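Local coordinates for protein glyceraldehyde-3-phosphate dehydrogenase (Sulfolobus solfataricus, PDB 1B7G) that catalyses the phosphorylating oxidation of D-glyceraldehyde 3-phosphate in glycolysis, using NADP in marked preference to NAD, at residues Gly108-Phe119 with Lys131-Cys139. The protein carries 1 engineered substitution. Sequence-based numbering, arbitrary orientation.
With SO4 (sulfate ion), chain H; SO4 (sulfate ion), chain C.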
loop_
_atom_site.group_PDB
_atom_site.type_symbol
_atom_site.label_atom_id
_atom_site.label_comp_id
_atom_site.label_asym_id
_atom_site.label_seq_id
_atom_site.Cartn_x
_atom_site.Cartn_y
_atom_site.Cartn_z
ATOM N N GLY A 108 -14.255 2.894 -18.978
ATOM C CA GLY A 108 -14.198 1.859 -19.971
ATOM C C GLY A 108 -15.127 0.683 -19.948
ATOM O O GLY A 108 -15.245 -0.069 -20.929
ATOM N N GLY A 109 -15.823 0.445 -18.851
ATOM C CA GLY A 109 -16.738 -0.639 -18.617
ATOM C C GLY A 109 -18.090 -0.383 -19.278
ATOM O O GLY A 109 -18.922 -1.277 -19.390
ATOM N N GLU A 110 -18.309 0.861 -19.685
ATOM C CA GLU A 110 -19.518 1.248 -20.390
ATOM C C GLU A 110 -19.423 0.875 -21.869
ATOM O O GLU A 110 -18.312 0.703 -22.368
ATOM C CB GLU A 110 -19.699 2.779 -20.290
ATOM C CG GLU A 110 -19.996 3.199 -18.846
ATOM C CD GLU A 110 -21.262 2.612 -18.267
ATOM O OE1 GLU A 110 -22.283 2.486 -18.977
ATOM O OE2 GLU A 110 -21.283 2.299 -17.057
ATOM N N LYS A 111 -20.569 0.768 -22.515
ATOM C CA LYS A 111 -20.590 0.533 -23.954
ATOM C C LYS A 111 -20.105 1.769 -24.702
ATOM O O LYS A 111 -20.376 2.895 -24.256
ATOM C CB LYS A 111 -22.007 0.175 -24.430
ATOM C CG LYS A 111 -22.552 -1.126 -23.892
ATOM C CD LYS A 111 -23.946 -1.439 -24.401
ATOM C CE LYS A 111 -24.767 -2.162 -23.338
ATOM N NZ LYS A 111 -26.113 -2.517 -23.894
ATOM N N ALA A 112 -19.472 1.619 -25.872
ATOM C CA ALA A 112 -18.978 2.778 -26.607
ATOM C C ALA A 112 -20.076 3.771 -26.950
ATOM O O ALA A 112 -19.847 5.001 -26.893
ATOM C CB ALA A 112 -18.244 2.363 -27.887
ATOM N N GLU A 113 -21.304 3.273 -27.171
ATOM C CA GLU A 113 -22.411 4.172 -27.467
ATOM C C GLU A 113 -22.795 5.122 -26.350
ATOM O O GLU A 113 -23.597 6.038 -26.602
ATOM C CB GLU A 113 -23.650 3.335 -27.875
ATOM C CG GLU A 113 -24.492 2.971 -26.649
ATOM C CD GLU A 113 -25.517 1.895 -26.894
ATOM O OE1 GLU A 113 -25.625 1.425 -28.045
ATOM O OE2 GLU A 113 -26.203 1.492 -25.928
ATOM N N VAL A 114 -22.364 4.958 -25.106
ATOM C CA VAL A 114 -22.726 5.881 -24.028
ATOM C C VAL A 114 -22.132 7.265 -24.266
ATOM O O VAL A 114 -22.602 8.293 -23.786
ATOM C CB VAL A 114 -22.276 5.303 -22.676
ATOM C CG1 VAL A 114 -20.779 5.567 -22.478
ATOM C CG2 VAL A 114 -23.053 5.876 -21.497
ATOM N N ALA A 115 -21.055 7.355 -25.030
ATOM C CA ALA A 115 -20.338 8.564 -25.333
ATOM C C ALA A 115 -20.365 8.925 -26.821
ATOM O O ALA A 115 -20.804 8.148 -27.642
ATOM C CB ALA A 115 -18.848 8.343 -24.982
ATOM N N ASP A 116 -19.761 10.063 -27.140
ATOM C CA ASP A 116 -19.606 10.516 -28.501
ATOM C C ASP A 116 -18.231 10.067 -29.023
ATOM O O ASP A 116 -18.003 10.188 -30.196
ATOM C CB ASP A 116 -19.701 12.026 -28.691
ATOM C CG ASP A 116 -20.899 12.643 -28.006
ATOM O OD1 ASP A 116 -22.001 12.084 -28.135
ATOM O OD2 ASP A 116 -20.706 13.640 -27.270
ATOM N N ILE A 117 -17.363 9.609 -28.125
ATOM C CA ILE A 117 -16.073 9.116 -28.595
ATOM C C ILE A 117 -15.384 8.353 -27.454
ATOM O O ILE A 117 -15.743 8.588 -26.305
ATOM C CB ILE A 117 -15.214 10.286 -29.068
ATOM C CG1 ILE A 117 -14.054 9.819 -29.937
ATOM C CG2 ILE A 117 -14.733 11.108 -27.854
ATOM C CD1 ILE A 117 -13.175 10.908 -30.517
ATOM N N SER A 118 -14.474 7.454 -27.785
ATOM C CA SER A 118 -13.672 6.816 -26.704
ATOM C C SER A 118 -12.328 7.522 -26.770
ATOM O O SER A 118 -11.987 8.071 -27.826
ATOM C CB SER A 118 -13.512 5.294 -26.905
ATOM O OG SER A 118 -14.778 4.710 -26.717
ATOM N N PHE A 119 -11.548 7.457 -25.698
ATOM C CA PHE A 119 -10.360 8.277 -25.567
ATOM C C PHE A 119 -9.194 7.620 -24.870
ATOM O O PHE A 119 -9.324 6.913 -23.885
ATOM C CB PHE A 119 -10.819 9.461 -24.622
ATOM C CG PHE A 119 -9.789 10.436 -24.157
ATOM C CD1 PHE A 119 -8.991 10.230 -23.062
ATOM C CD2 PHE A 119 -9.694 11.682 -24.785
ATOM C CE1 PHE A 119 -8.078 11.155 -22.617
ATOM C CE2 PHE A 119 -8.757 12.630 -24.374
ATOM C CZ PHE A 119 -7.953 12.386 -23.272
ATOM N N LYS A 131 -15.931 17.129 -27.516
ATOM C CA LYS A 131 -16.985 16.120 -27.356
ATOM C C LYS A 131 -17.604 16.281 -25.991
ATOM O O LYS A 131 -16.870 16.350 -25.009
ATOM C CB LYS A 131 -16.490 14.690 -27.598
ATOM C CG LYS A 131 -15.812 14.557 -28.979
ATOM C CD LYS A 131 -16.909 14.624 -30.058
ATOM C CE LYS A 131 -16.282 14.434 -31.442
ATOM N NZ LYS A 131 -17.307 14.610 -32.505
ATOM N N LYS A 132 -18.950 16.304 -25.952
ATOM C CA LYS A 132 -19.599 16.499 -24.660
ATOM C C LYS A 132 -19.546 15.258 -23.798
ATOM O O LYS A 132 -19.734 15.341 -22.582
ATOM C CB LYS A 132 -21.068 16.939 -24.902
ATOM C CG LYS A 132 -21.073 18.324 -25.588
ATOM C CD LYS A 132 -22.471 18.652 -26.095
ATOM C CE LYS A 132 -22.449 19.924 -26.936
ATOM N NZ LYS A 132 -21.764 19.710 -28.249
ATOM N N TYR A 133 -19.494 14.084 -24.436
ATOM C CA TYR A 133 -19.514 12.784 -23.759
ATOM C C TYR A 133 -18.363 11.940 -24.271
ATOM O O TYR A 133 -18.210 11.817 -25.500
ATOM C CB TYR A 133 -20.867 12.074 -23.903
ATOM C CG TYR A 133 -21.956 12.939 -23.276
ATOM C CD1 TYR A 133 -22.029 13.113 -21.900
ATOM C CD2 TYR A 133 -22.833 13.643 -24.098
ATOM C CE1 TYR A 133 -23.015 13.919 -21.329
ATOM C CE2 TYR A 133 -23.791 14.472 -23.534
ATOM C CZ TYR A 133 -23.864 14.618 -22.172
ATOM O OH TYR A 133 -24.828 15.457 -21.633
ATOM N N ILE A 134 -17.425 11.612 -23.406
ATOM C CA ILE A 134 -16.174 10.930 -23.784
ATOM C C ILE A 134 -16.053 9.642 -22.970
ATOM O O ILE A 134 -16.308 9.660 -21.767
ATOM C CB ILE A 134 -14.969 11.843 -23.495
ATOM C CG1 ILE A 134 -14.949 13.059 -24.447
ATOM C CG2 ILE A 134 -13.640 11.096 -23.593
ATOM C CD1 ILE A 134 -13.713 13.941 -24.300
ATOM N N ARG A 135 -15.709 8.518 -23.624
ATOM C CA ARG A 135 -15.547 7.285 -22.840
ATOM C C ARG A 135 -14.062 7.017 -22.682
ATOM O O ARG A 135 -13.366 6.889 -23.688
ATOM C CB ARG A 135 -16.192 6.049 -23.497
ATOM C CG ARG A 135 -16.040 4.817 -22.560
ATOM C CD ARG A 135 -16.576 3.563 -23.298
ATOM N NE ARG A 135 -15.744 3.292 -24.470
ATOM C CZ ARG A 135 -15.650 2.106 -25.063
ATOM N NH1 ARG A 135 -16.295 1.065 -24.555
ATOM N NH2 ARG A 135 -14.846 1.956 -26.100
ATOM N N VAL A 136 -13.530 7.148 -21.473
ATOM C CA VAL A 136 -12.123 6.796 -21.276
ATOM C C VAL A 136 -12.079 5.248 -21.316
ATOM O O VAL A 136 -12.775 4.623 -20.536
ATOM C CB VAL A 136 -11.571 7.291 -19.942
ATOM C CG1 VAL A 136 -10.211 6.639 -19.649
ATOM C CG2 VAL A 136 -11.418 8.842 -19.916
ATOM N N VAL A 137 -11.266 4.652 -22.171
ATOM C CA VAL A 137 -11.231 3.189 -22.290
ATOM C C VAL A 137 -10.808 2.530 -20.971
ATOM O O VAL A 137 -10.318 3.182 -20.046
ATOM C CB VAL A 137 -10.298 2.700 -23.399
ATOM C CG1 VAL A 137 -11.049 2.666 -24.742
ATOM C CG2 VAL A 137 -9.053 3.555 -23.517
ATOM N N SER A 138 -11.003 1.202 -20.895
ATOM C CA SER A 138 -10.701 0.482 -19.653
ATOM C C SER A 138 -9.239 0.546 -19.321
ATOM O O SER A 138 -8.368 0.908 -20.129
ATOM C CB SER A 138 -11.149 -1.011 -19.805
ATOM O OG SER A 138 -10.149 -1.652 -20.646
ATOM N N CYS A 139 -8.871 0.067 -18.122
ATOM C CA CYS A 139 -7.493 0.048 -17.683
ATOM C C CYS A 139 -6.566 -0.731 -18.633
ATOM O O CYS A 139 -5.475 -0.290 -18.949
ATOM C CB CYS A 139 -7.446 -0.664 -16.283
ATOM S SG CYS A 139 -8.570 0.149 -15.083
HETATM S S SO4 H . -19.577 -1.899 -27.175
HETATM O O1 SO4 H . -20.425 -1.552 -28.388
HETATM O O2 SO4 H . -20.495 -2.311 -26.065
HETATM O O3 SO4 H . -18.729 -0.751 -26.776
HETATM O O4 SO4 H . -18.718 -3.073 -27.575
HETATM S S SO4 C . -10.167 -4.452 -18.368
HETATM O O1 SO4 C . -11.161 -4.670 -17.325
HETATM O O2 SO4 C . -9.354 -5.773 -18.571
HETATM O O3 SO4 C . -9.155 -3.425 -18.136
HETATM O O4 SO4 C . -10.935 -4.154 -19.591
HETATM O O HOH W 1 -12.873 0.027 -22.644
HETATM O O HOH W 2 -11.899 3.864 -17.684
HETATM O O HOH W 3 -20.613 16.033 -28.469
#
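S118 and F119 run parallel to R135 and V136; R135 N donates to I117 O (2.7 Å), while the bonds from F119 N to R135 O and from V137 N to F119 O are both weak, the first bent and the second long. R135 carries the side-chain contact. Its chain leaves extended, CG anti to the backbone N (chi1 -177°), then bends at chi3, which brings NE and NH2 side-on to S118 OG, each at 2.8 Å. NH1 meets E110 O at 3.0 Å almost exactly in the guanidinium plane, and A112 CA lies 3.7 Å above that plane, over its centre. Three N-H groups held by the chain at 110-118 should fix the rotation of the flat group. A112 N, next to it, donates to a sulfate that K195 also binds. The strands belong to a right-handed beta-alpha-beta crossover through helix 121-128, at the edge of the parallel, Rossmann-type nucleotide-binding sheet. On the face towards that helix, I134 CG2 presses on F119 CB at 3.4 Å, and I117 CG2 lies against I134 CG1. At the start of the strand D116 N donates to Y133 O, and D116 OD2 takes Y133 N from above the carboxylate plane. Past the other end, one water joins G108 O to S138 N, just before C139, the probable nucleophile; S138 OG, also bonded to T141, donates to O4 of a second sulfate at 2.8 Å, in the inorganic phosphate site.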